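DNA primase (Aquifex aeolicus, PDB 2AU3) synthesises the short RNA primers from which DNA polymerase starts during DNA replication, and binds a zinc ion in its N-terminal domain. Local coordinates at residues A[227-241]-A[265-279]. Residues are numbered along the deposited sequence; the frame is centred on the assembly and turned at random.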
ATOM      1  N   LYS A 227       6.055   9.425  -4.650  1.00 28.39           N
ATOM      2  CA  LYS A 227       5.040   8.530  -5.217  1.00 29.52           C
ATOM      3  C   LYS A 227       5.657   7.513  -6.170  1.00 29.00           C
ATOM      4  O   LYS A 227       5.295   6.343  -6.140  1.00 30.07           O
ATOM      5  CB  LYS A 227       3.854   9.298  -5.848  1.00 30.15           C
ATOM      6  CG  LYS A 227       4.123   9.982  -7.185  1.00 32.76           C
ATOM      7  CD  LYS A 227       3.195  11.170  -7.419  1.00 37.97           C
ATOM      8  CE  LYS A 227       1.908  10.777  -8.132  1.00 41.93           C
ATOM      9  NZ  LYS A 227       0.874  11.896  -8.126  1.00 44.96           N
ATOM     10  N   GLY A 228       6.645   7.950  -6.947  1.00 27.51           N
ATOM     11  CA  GLY A 228       7.291   7.111  -7.942  1.00 26.63           C
ATOM     12  C   GLY A 228       8.175   6.006  -7.394  1.00 25.75           C
ATOM     13  O   GLY A 228       8.642   5.177  -8.159  1.00 25.49           O
ATOM     14  N   GLU A 229       8.377   5.975  -6.077  1.00 24.32           N
ATOM     15  CA  GLU A 229       9.311   5.037  -5.444  1.00 23.28           C
ATOM     16  C   GLU A 229       8.637   4.044  -4.474  1.00 22.67           C
ATOM     17  O   GLU A 229       9.310   3.200  -3.857  1.00 22.28           O
ATOM     18  CB  GLU A 229      10.395   5.830  -4.718  1.00 24.65           C
ATOM     19  CG  GLU A 229      11.208   6.725  -5.663  1.00 27.70           C
ATOM     20  CD  GLU A 229      12.360   7.426  -4.966  1.00 34.62           C
ATOM     21  OE1 GLU A 229      12.853   6.904  -3.934  1.00 37.41           O
ATOM     22  OE2 GLU A 229      12.770   8.504  -5.448  1.00 36.92           O
ATOM     23  N   ASN A 230       7.314   4.149  -4.355  1.00 20.78           N
ATOM     24  CA  ASN A 230       6.531   3.330  -3.425  1.00 19.93           C
ATOM     25  C   ASN A 230       5.396   2.582  -4.127  1.00 18.38           C
ATOM     26  O   ASN A 230       4.888   3.041  -5.149  1.00 17.49           O
ATOM     27  CB  ASN A 230       5.956   4.213  -2.310  1.00 19.79           C
ATOM     28  CG  ASN A 230       7.019   4.704  -1.346  1.00 23.70           C
ATOM     29  OD1 ASN A 230       7.391   3.989  -0.424  1.00 22.23           O
ATOM     30  ND2 ASN A 230       7.534   5.923  -1.574  1.00 23.38           N
ATOM     31  N   LEU A 231       4.991   1.443  -3.570  1.00 17.49           N
ATOM     32  CA  LEU A 231       3.837   0.729  -4.095  1.00 17.89           C
ATOM     33  C   LEU A 231       2.772   0.632  -3.027  1.00 18.31           C
ATOM     34  O   LEU A 231       3.047   0.184  -1.900  1.00 19.40           O
ATOM     35  CB  LEU A 231       4.209  -0.693  -4.580  1.00 17.51           C
ATOM     36  CG  LEU A 231       4.957  -0.798  -5.915  1.00 18.61           C
ATOM     37  CD1 LEU A 231       5.668  -2.134  -6.015  1.00 21.09           C
ATOM     38  CD2 LEU A 231       4.008  -0.604  -7.092  1.00 17.50           C
ATOM     39  N   PHE A 232       1.556   1.029  -3.375  1.00 17.16           N
ATOM     40  CA  PHE A 232       0.439   0.812  -2.479  1.00 16.95           C
ATOM     41  C   PHE A 232       0.265  -0.676  -2.206  1.00 17.03           C
ATOM     42  O   PHE A 232       0.253  -1.501  -3.146  1.00 15.70           O
ATOM     43  CB  PHE A 232      -0.857   1.357  -3.068  1.00 16.13           C
ATOM     44  CG  PHE A 232      -2.023   1.286  -2.104  1.00 18.32           C
ATOM     45  CD1 PHE A 232      -1.997   2.022  -0.918  1.00 19.32           C
ATOM     46  CD2 PHE A 232      -3.134   0.496  -2.380  1.00 17.65           C
ATOM     47  CE1 PHE A 232      -3.068   1.965  -0.014  1.00 19.71           C
ATOM     48  CE2 PHE A 232      -4.222   0.432  -1.483  1.00 20.41           C
ATOM     49  CZ  PHE A 232      -4.183   1.154  -0.305  1.00 19.80           C
ATOM     50  N   GLY A 233       0.086  -1.010  -0.929  1.00 16.16           N
ATOM     51  CA  GLY A 233      -0.186  -2.365  -0.524  1.00 16.72           C
ATOM     52  C   GLY A 233       1.037  -3.242  -0.287  1.00 17.09           C
ATOM     53  O   GLY A 233       0.898  -4.358   0.198  1.00 17.30           O
ATOM     54  N   LEU A 234       2.235  -2.768  -0.621  1.00 16.61           N
ATOM     55  CA  LEU A 234       3.412  -3.613  -0.445  1.00 17.45           C
ATOM     56  C   LEU A 234       3.590  -4.127   0.996  1.00 17.24           C
ATOM     57  O   LEU A 234       3.814  -5.325   1.215  1.00 16.19           O
ATOM     58  CB  LEU A 234       4.676  -2.934  -0.970  1.00 17.92           C
ATOM     59  CG  LEU A 234       5.927  -3.772  -1.103  1.00 20.03           C
ATOM     60  CD1 LEU A 234       5.700  -4.987  -2.033  1.00 20.78           C
ATOM     61  CD2 LEU A 234       7.025  -2.861  -1.652  1.00 24.09           C
ATOM     62  N   TYR A 235       3.426  -3.238   1.972  1.00 16.32           N
ATOM     63  CA  TYR A 235       3.576  -3.610   3.365  1.00 16.76           C
ATOM     64  C   TYR A 235       2.575  -4.730   3.711  1.00 17.05           C
ATOM     65  O   TYR A 235       2.920  -5.741   4.332  1.00 16.51           O
ATOM     66  CB  TYR A 235       3.323  -2.397   4.261  1.00 16.71           C
ATOM     67  CG  TYR A 235       3.178  -2.765   5.719  1.00 17.83           C
ATOM     68  CD1 TYR A 235       1.950  -2.647   6.367  1.00 17.95           C
ATOM     69  CD2 TYR A 235       4.284  -3.228   6.460  1.00 15.65           C
ATOM     70  CE1 TYR A 235       1.826  -2.964   7.729  1.00 19.92           C
ATOM     71  CE2 TYR A 235       4.185  -3.535   7.803  1.00 17.02           C
ATOM     72  CZ  TYR A 235       2.948  -3.426   8.428  1.00 21.89           C
ATOM     73  OH  TYR A 235       2.822  -3.745   9.766  1.00 25.18           O
ATOM     74  N   GLU A 236       1.338  -4.549   3.291  1.00 15.25           N
ATOM     75  CA  GLU A 236       0.311  -5.536   3.560  1.00 15.18           C
ATOM     76  C   GLU A 236       0.453  -6.834   2.724  1.00 15.33           C
ATOM     77  O   GLU A 236       0.015  -7.903   3.156  1.00 14.91           O
ATOM     78  CB  GLU A 236      -1.048  -4.902   3.311  1.00 15.16           C
ATOM     79  CG  GLU A 236      -1.390  -3.801   4.302  1.00 17.44           C
ATOM     80  CD  GLU A 236      -0.823  -2.434   3.899  1.00 21.42           C
ATOM     81  OE1 GLU A 236      -0.138  -2.342   2.848  1.00 21.60           O
ATOM     82  OE2 GLU A 236      -1.062  -1.444   4.637  1.00 22.84           O
ATOM     83  N   ALA A 237       1.055  -6.722   1.544  1.00 14.24           N
ATOM     84  CA  ALA A 237       1.100  -7.822   0.576  1.00 14.98           C
ATOM     85  C   ALA A 237       2.337  -8.713   0.697  1.00 15.10           C
ATOM     86  O   ALA A 237       2.312  -9.852   0.245  1.00 14.99           O
ATOM     87  CB  ALA A 237       1.006  -7.272  -0.858  1.00 14.86           C
ATOM     88  N   LYS A 238       3.420  -8.198   1.275  1.00 14.24           N
ATOM     89  CA  LYS A 238       4.741  -8.788   1.010  1.00 15.95           C
ATOM     90  C   LYS A 238       4.864 -10.228   1.532  1.00 15.95           C
ATOM     91  O   LYS A 238       5.520 -11.053   0.932  1.00 15.62           O
ATOM     92  CB  LYS A 238       5.883  -7.888   1.536  1.00 16.35           C
ATOM     93  CG  LYS A 238       5.828  -7.611   3.017  1.00 18.81           C
ATOM     94  CD  LYS A 238       6.817  -6.534   3.443  1.00 19.34           C
ATOM     95  CE  LYS A 238       6.650  -6.229   4.943  1.00 22.73           C
ATOM     96  NZ  LYS A 238       7.697  -5.275   5.439  1.00 27.25           N
ATOM     97  N   GLU A 239       4.199 -10.530   2.640  1.00 16.28           N
ATOM     98  CA  GLU A 239       4.233 -11.898   3.168  1.00 17.42           C
ATOM     99  C   GLU A 239       3.444 -12.865   2.251  1.00 15.81           C
ATOM    100  O   GLU A 239       3.860 -13.981   2.022  1.00 14.63           O
ATOM    101  CB  GLU A 239       3.752 -11.939   4.624  1.00 18.26           C
ATOM    102  CG  GLU A 239       2.231 -11.813   4.802  1.00 24.37           C
ATOM    103  CD  GLU A 239       1.836 -11.564   6.256  1.00 34.92           C
ATOM    104  OE1 GLU A 239       2.680 -11.818   7.147  1.00 41.51           O
ATOM    105  OE2 GLU A 239       0.699 -11.116   6.527  1.00 37.52           O
ATOM    106  N   TYR A 240       2.344 -12.402   1.679  1.00 15.34           N
ATOM    107  CA  TYR A 240       1.594 -13.223   0.709  1.00 15.04           C
ATOM    108  C   TYR A 240       2.336 -13.413  -0.607  1.00 15.05           C
ATOM    109  O   TYR A 240       2.370 -14.527  -1.172  1.00 15.89           O
ATOM    110  CB  TYR A 240       0.195 -12.619   0.493  1.00 14.03           C
ATOM    111  CG  TYR A 240      -0.546 -12.475   1.813  1.00 16.07           C
ATOM    112  CD1 TYR A 240      -1.079 -13.598   2.454  1.00 16.67           C
ATOM    113  CD2 TYR A 240      -0.619 -11.234   2.470  1.00 13.90           C
ATOM    114  CE1 TYR A 240      -1.736 -13.479   3.688  1.00 16.60           C
ATOM    115  CE2 TYR A 240      -1.289 -11.096   3.686  1.00 15.92           C
ATOM    116  CZ  TYR A 240      -1.852 -12.226   4.291  1.00 17.49           C
ATOM    117  OH  TYR A 240      -2.471 -12.120   5.501  1.00 16.22           O
ATOM    118  N   ILE A 241       2.934 -12.335  -1.109  1.00 14.64           N
ATOM    119  CA  ILE A 241       3.760 -12.400  -2.319  1.00 15.09           C
ATOM    120  C   ILE A 241       4.904 -13.447  -2.182  1.00 16.20           C
ATOM    121  O   ILE A 241       5.145 -14.261  -3.099  1.00 15.50           O
ATOM    122  CB  ILE A 241       4.338 -11.007  -2.627  1.00 14.07           C
ATOM    123  CG1 ILE A 241       3.232 -10.008  -3.050  1.00 14.32           C
ATOM    124  CG2 ILE A 241       5.443 -11.103  -3.621  1.00 15.31           C
ATOM    125  CD1 ILE A 241       3.766  -8.542  -3.150  1.00 15.78           C
ATOM    126  N   ARG A 265      -4.502 -11.490  -1.638  1.00 11.52           N
ATOM    127  CA  ARG A 265      -3.762 -10.547  -0.799  1.00 13.07           C
ATOM    128  C   ARG A 265      -2.332 -10.271  -1.271  1.00 13.03           C
ATOM    129  O   ARG A 265      -1.636  -9.429  -0.692  1.00 12.29           O
ATOM    130  CB  ARG A 265      -3.735 -11.054   0.632  1.00 12.35           C
ATOM    131  CG  ARG A 265      -5.109 -11.169   1.305  1.00 16.22           C
ATOM    132  CD  ARG A 265      -4.962 -11.726   2.700  1.00 20.75           C
ATOM    133  NE  ARG A 265      -6.224 -11.861   3.420  1.00 22.99           N
ATOM    134  CZ  ARG A 265      -6.767 -13.018   3.727  1.00 23.16           C
ATOM    135  NH1 ARG A 265      -6.187 -14.142   3.343  1.00 24.22           N
ATOM    136  NH2 ARG A 265      -7.891 -13.055   4.430  1.00 25.98           N
ATOM    137  N   ASN A 266      -1.900 -10.979  -2.322  1.00 13.26           N
ATOM    138  CA  ASN A 266      -0.533 -10.788  -2.821  1.00 13.57           C
ATOM    139  C   ASN A 266      -0.578  -9.781  -3.963  1.00 13.43           C
ATOM    140  O   ASN A 266      -0.181 -10.081  -5.058  1.00 15.50           O
ATOM    141  CB  ASN A 266       0.075 -12.133  -3.281  1.00 13.85           C
ATOM    142  CG  ASN A 266      -0.783 -12.834  -4.354  1.00 14.14           C
ATOM    143  OD1 ASN A 266      -2.010 -12.754  -4.325  1.00 14.84           O
ATOM    144  ND2 ASN A 266      -0.131 -13.531  -5.276  1.00 15.13           N
ATOM    145  N   VAL A 267      -1.067  -8.585  -3.659  1.00 13.89           N
ATOM    146  CA  VAL A 267      -1.482  -7.564  -4.643  1.00 13.62           C
ATOM    147  C   VAL A 267      -0.820  -6.239  -4.287  1.00 14.03           C
ATOM    148  O   VAL A 267      -0.811  -5.848  -3.094  1.00 12.56           O
ATOM    149  CB  VAL A 267      -3.025  -7.318  -4.580  1.00 13.54           C
ATOM    150  CG1 VAL A 267      -3.493  -6.358  -5.729  1.00 14.07           C
ATOM    151  CG2 VAL A 267      -3.794  -8.632  -4.682  1.00 15.46           C
ATOM    152  N   VAL A 268      -0.339  -5.517  -5.323  1.00 14.10           N
ATOM    153  CA  VAL A 268       0.227  -4.172  -5.189  1.00 14.12           C
ATOM    154  C   VAL A 268      -0.351  -3.289  -6.275  1.00 15.48           C
ATOM    155  O   VAL A 268      -0.927  -3.781  -7.234  1.00 15.07           O
ATOM    156  CB  VAL A 268       1.783  -4.154  -5.367  1.00 13.14           C
ATOM    157  CG1 VAL A 268       2.468  -4.707  -4.095  1.00 15.08           C
ATOM    158  CG2 VAL A 268       2.198  -4.985  -6.567  1.00 12.59           C
ATOM    159  N   ALA A 269      -0.199  -1.981  -6.119  1.00 15.19           N
ATOM    160  CA  ALA A 269      -0.640  -1.055  -7.152  1.00 16.43           C
ATOM    161  C   ALA A 269       0.300   0.140  -7.201  1.00 18.15           C
ATOM    162  O   ALA A 269       0.880   0.500  -6.168  1.00 17.45           O
ATOM    163  CB  ALA A 269      -2.067  -0.602  -6.865  1.00 16.23           C
ATOM    164  N   PRO A 270       0.473   0.768  -8.380  1.00 20.43           N
ATOM    165  CA  PRO A 270       1.334   1.957  -8.507  1.00 22.50           C
ATOM    166  C   PRO A 270       0.765   3.103  -7.699  1.00 25.03           C
ATOM    167  O   PRO A 270      -0.459   3.184  -7.492  1.00 25.11           O
ATOM    168  CB  PRO A 270       1.273   2.291 -10.007  1.00 22.33           C
ATOM    169  CG  PRO A 270       0.865   1.027 -10.650  1.00 20.75           C
ATOM    170  CD  PRO A 270      -0.069   0.354  -9.685  1.00 20.28           C
ATOM    171  N   LEU A 271       1.630   3.973  -7.218  1.00 28.62           N
ATOM    172  CA  LEU A 271       1.116   5.036  -6.391  1.00 31.84           C
ATOM    173  C   LEU A 271       0.524   6.078  -7.275  1.00 34.29           C
ATOM    174  O   LEU A 271       1.196   6.646  -8.169  1.00 34.73           O
ATOM    175  CB  LEU A 271       2.160   5.590  -5.438  1.00 31.45           C
ATOM    176  CG  LEU A 271       1.721   5.479  -3.975  1.00 33.56           C
ATOM    177  CD1 LEU A 271       0.457   4.633  -3.792  1.00 31.32           C
ATOM    178  CD2 LEU A 271       2.845   4.929  -3.139  1.00 35.62           C
ATOM    179  N   GLY A 272      -0.765   6.292  -7.050  1.00 35.24           N
ATOM    180  CA  GLY A 272      -1.522   7.218  -7.830  1.00 36.36           C
ATOM    181  C   GLY A 272      -1.726   6.776  -9.276  1.00 37.08           C
ATOM    182  O   GLY A 272      -2.887   6.643  -9.703  1.00 38.82           O
ATOM    183  N   THR A 273      -0.630   6.544 -10.030  1.00 35.38           N
ATOM    184  CA  THR A 273      -0.671   6.533 -11.504  1.00 33.62           C
ATOM    185  C   THR A 273      -0.128   5.270 -12.212  1.00 30.54           C
ATOM    186  O   THR A 273      -0.311   4.147 -11.733  1.00 30.85           O
ATOM    187  CB  THR A 273       0.151   7.692 -12.042  1.00 33.98           C
ATOM    188  OG1 THR A 273       1.540   7.405 -11.824  1.00 38.28           O
ATOM    189  CG2 THR A 273      -0.095   8.974 -11.271  1.00 37.48           C
ATOM    190  N   ALA A 274       0.543   5.501 -13.369  1.00 25.03           N
ATOM    191  CA  ALA A 274       1.230   4.430 -14.113  1.00 20.98           C
ATOM    192  C   ALA A 274       2.469   3.896 -13.378  1.00 17.72           C
ATOM    193  O   ALA A 274       3.237   4.641 -12.790  1.00 16.51           O
ATOM    194  CB  ALA A 274       1.618   4.887 -15.515  1.00 19.53           C
ATOM    195  N   LEU A 275       2.660   2.600 -13.465  1.00 15.74           N
ATOM    196  CA  LEU A 275       3.822   1.977 -12.888  1.00 15.10           C
ATOM    197  C   LEU A 275       5.093   2.713 -13.388  1.00 15.60           C
ATOM    198  O   LEU A 275       5.184   3.066 -14.555  1.00 15.05           O
ATOM    199  CB  LEU A 275       3.852   0.496 -13.262  1.00 14.42           C
ATOM    200  CG  LEU A 275       5.064  -0.271 -12.751  1.00 13.48           C
ATOM    201  CD1 LEU A 275       4.837  -0.670 -11.319  1.00 12.01           C
ATOM    202  CD2 LEU A 275       5.281  -1.507 -13.638  1.00 13.12           C
ATOM    203  N   THR A 276       6.032   2.974 -12.486  1.00 15.31           N
ATOM    204  CA  THR A 276       7.328   3.543 -12.864  1.00 16.07           C
ATOM    205  C   THR A 276       8.379   2.474 -12.794  1.00 16.08           C
ATOM    206  O   THR A 276       8.183   1.452 -12.161  1.00 14.27           O
ATOM    207  CB  THR A 276       7.751   4.679 -11.931  1.00 16.23           C
ATOM    208  OG1 THR A 276       8.069   4.128 -10.642  1.00 17.94           O
ATOM    209  CG2 THR A 276       6.592   5.685 -11.698  1.00 13.54           C
ATOM    210  N   GLN A 277       9.526   2.727 -13.424  1.00 16.78           N
ATOM    211  CA  GLN A 277      10.676   1.837 -13.288  1.00 16.52           C
ATOM    212  C   GLN A 277      11.112   1.608 -11.828  1.00 17.15           C
ATOM    213  O   GLN A 277      11.411   0.460 -11.435  1.00 14.61           O
ATOM    214  CB  GLN A 277      11.866   2.372 -14.114  1.00 17.69           C
ATOM    215  CG  GLN A 277      13.020   1.355 -14.235  1.00 17.14           C
ATOM    216  CD  GLN A 277      12.595   0.086 -14.998  1.00 17.75           C
ATOM    217  OE1 GLN A 277      12.561  -1.020 -14.445  1.00 21.56           O
ATOM    218  NE2 GLN A 277      12.297   0.249 -16.251  1.00 16.44           N
ATOM    219  N   ASN A 278      11.170   2.679 -11.027  1.00 17.55           N
ATOM    220  CA  ASN A 278      11.544   2.509  -9.620  1.00 19.12           C
ATOM    221  C   ASN A 278      10.565   1.563  -8.921  1.00 18.03           C
ATOM    222  O   ASN A 278      10.981   0.765  -8.116  1.00 18.29           O
ATOM    223  CB  ASN A 278      11.616   3.845  -8.853  1.00 19.79           C
ATOM    224  CG  ASN A 278      12.874   4.635  -9.177  1.00 24.38           C
ATOM    225  OD1 ASN A 278      13.851   4.080  -9.684  1.00 30.05           O
ATOM    226  ND2 ASN A 278      12.854   5.948  -8.893  1.00 27.70           N
ATOM    227  N   GLN A 279       9.269   1.671  -9.227  1.00 17.03           N
ATOM    228  CA  GLN A 279       8.278   0.751  -8.654  1.00 16.26           C
ATOM    229  C   GLN A 279       8.465  -0.711  -9.148  1.00 16.37           C
ATOM    230  O   GLN A 279       8.336  -1.667  -8.363  1.00 15.88           O
ATOM    231  CB  GLN A 279       6.848   1.223  -8.947  1.00 16.62           C
ATOM    232  CG  GLN A 279       6.433   2.476  -8.196  1.00 14.47           C
ATOM    233  CD  GLN A 279       5.245   3.177  -8.838  1.00 16.95           C
ATOM    234  OE1 GLN A 279       4.772   2.779  -9.935  1.00 15.08           O
ATOM    235  NE2 GLN A 279       4.773   4.237  -8.193  1.00 14.60           N
TER
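Thr276 OG1, turned between its backbone N and carbonyl carbon (chi1 70°), reaches two partners: it donates to Gly228 O at 2.8 Å and accepts from Gln279 N at 3.1 Å. The second bond caps the helix that starts after Thr276, and Gln279 OE1 completes a capping box by taking Thr276 N, well above the plane of the Gln279 side-chain carbonyl. With OE1 held, the other end of the same amide faces 227-241. Gln279 NE2 gives a bond to Lys227 O at 3.0 Å, nearly in the amide plane, and a weak one to Asn230 O. An alanine in place of Gln279 would probably leave Lys227 O without this donor and the capping box half undone. Farther along, Phe232 and Ala269 form an antiparallel hydrogen-bonded pair (Ala269 N to Phe232 O, 3.0 Å), which adds 231-232 as an edge strand to the mixed Toprim sheet beside 267-270. The side chain of Pro270 lies about 6 Å from that of Glu251, a predicted magnesium ligand. Leu271 points toward 227-241, its methyls parting: CD1 to Phe232 CB at 3.6 Å, CD2 to Asn230 CB. Gly233, with positive phi, turns the chain into helix 234-241, which crosses the strand at 140°. Val268 CG1 packs against Leu234 CD1 at 3.8 Å and Ile241 CD1, and Ala237 CB presses on Val267 O, a buried carbonyl without a partner. At the far end the extended Arg265 chain runs across one face of the Tyr240 ring, CB 3.8 Å from the centroid in a CH-pi contact and CD over CZ, while Glu239 CG covers the opposite face.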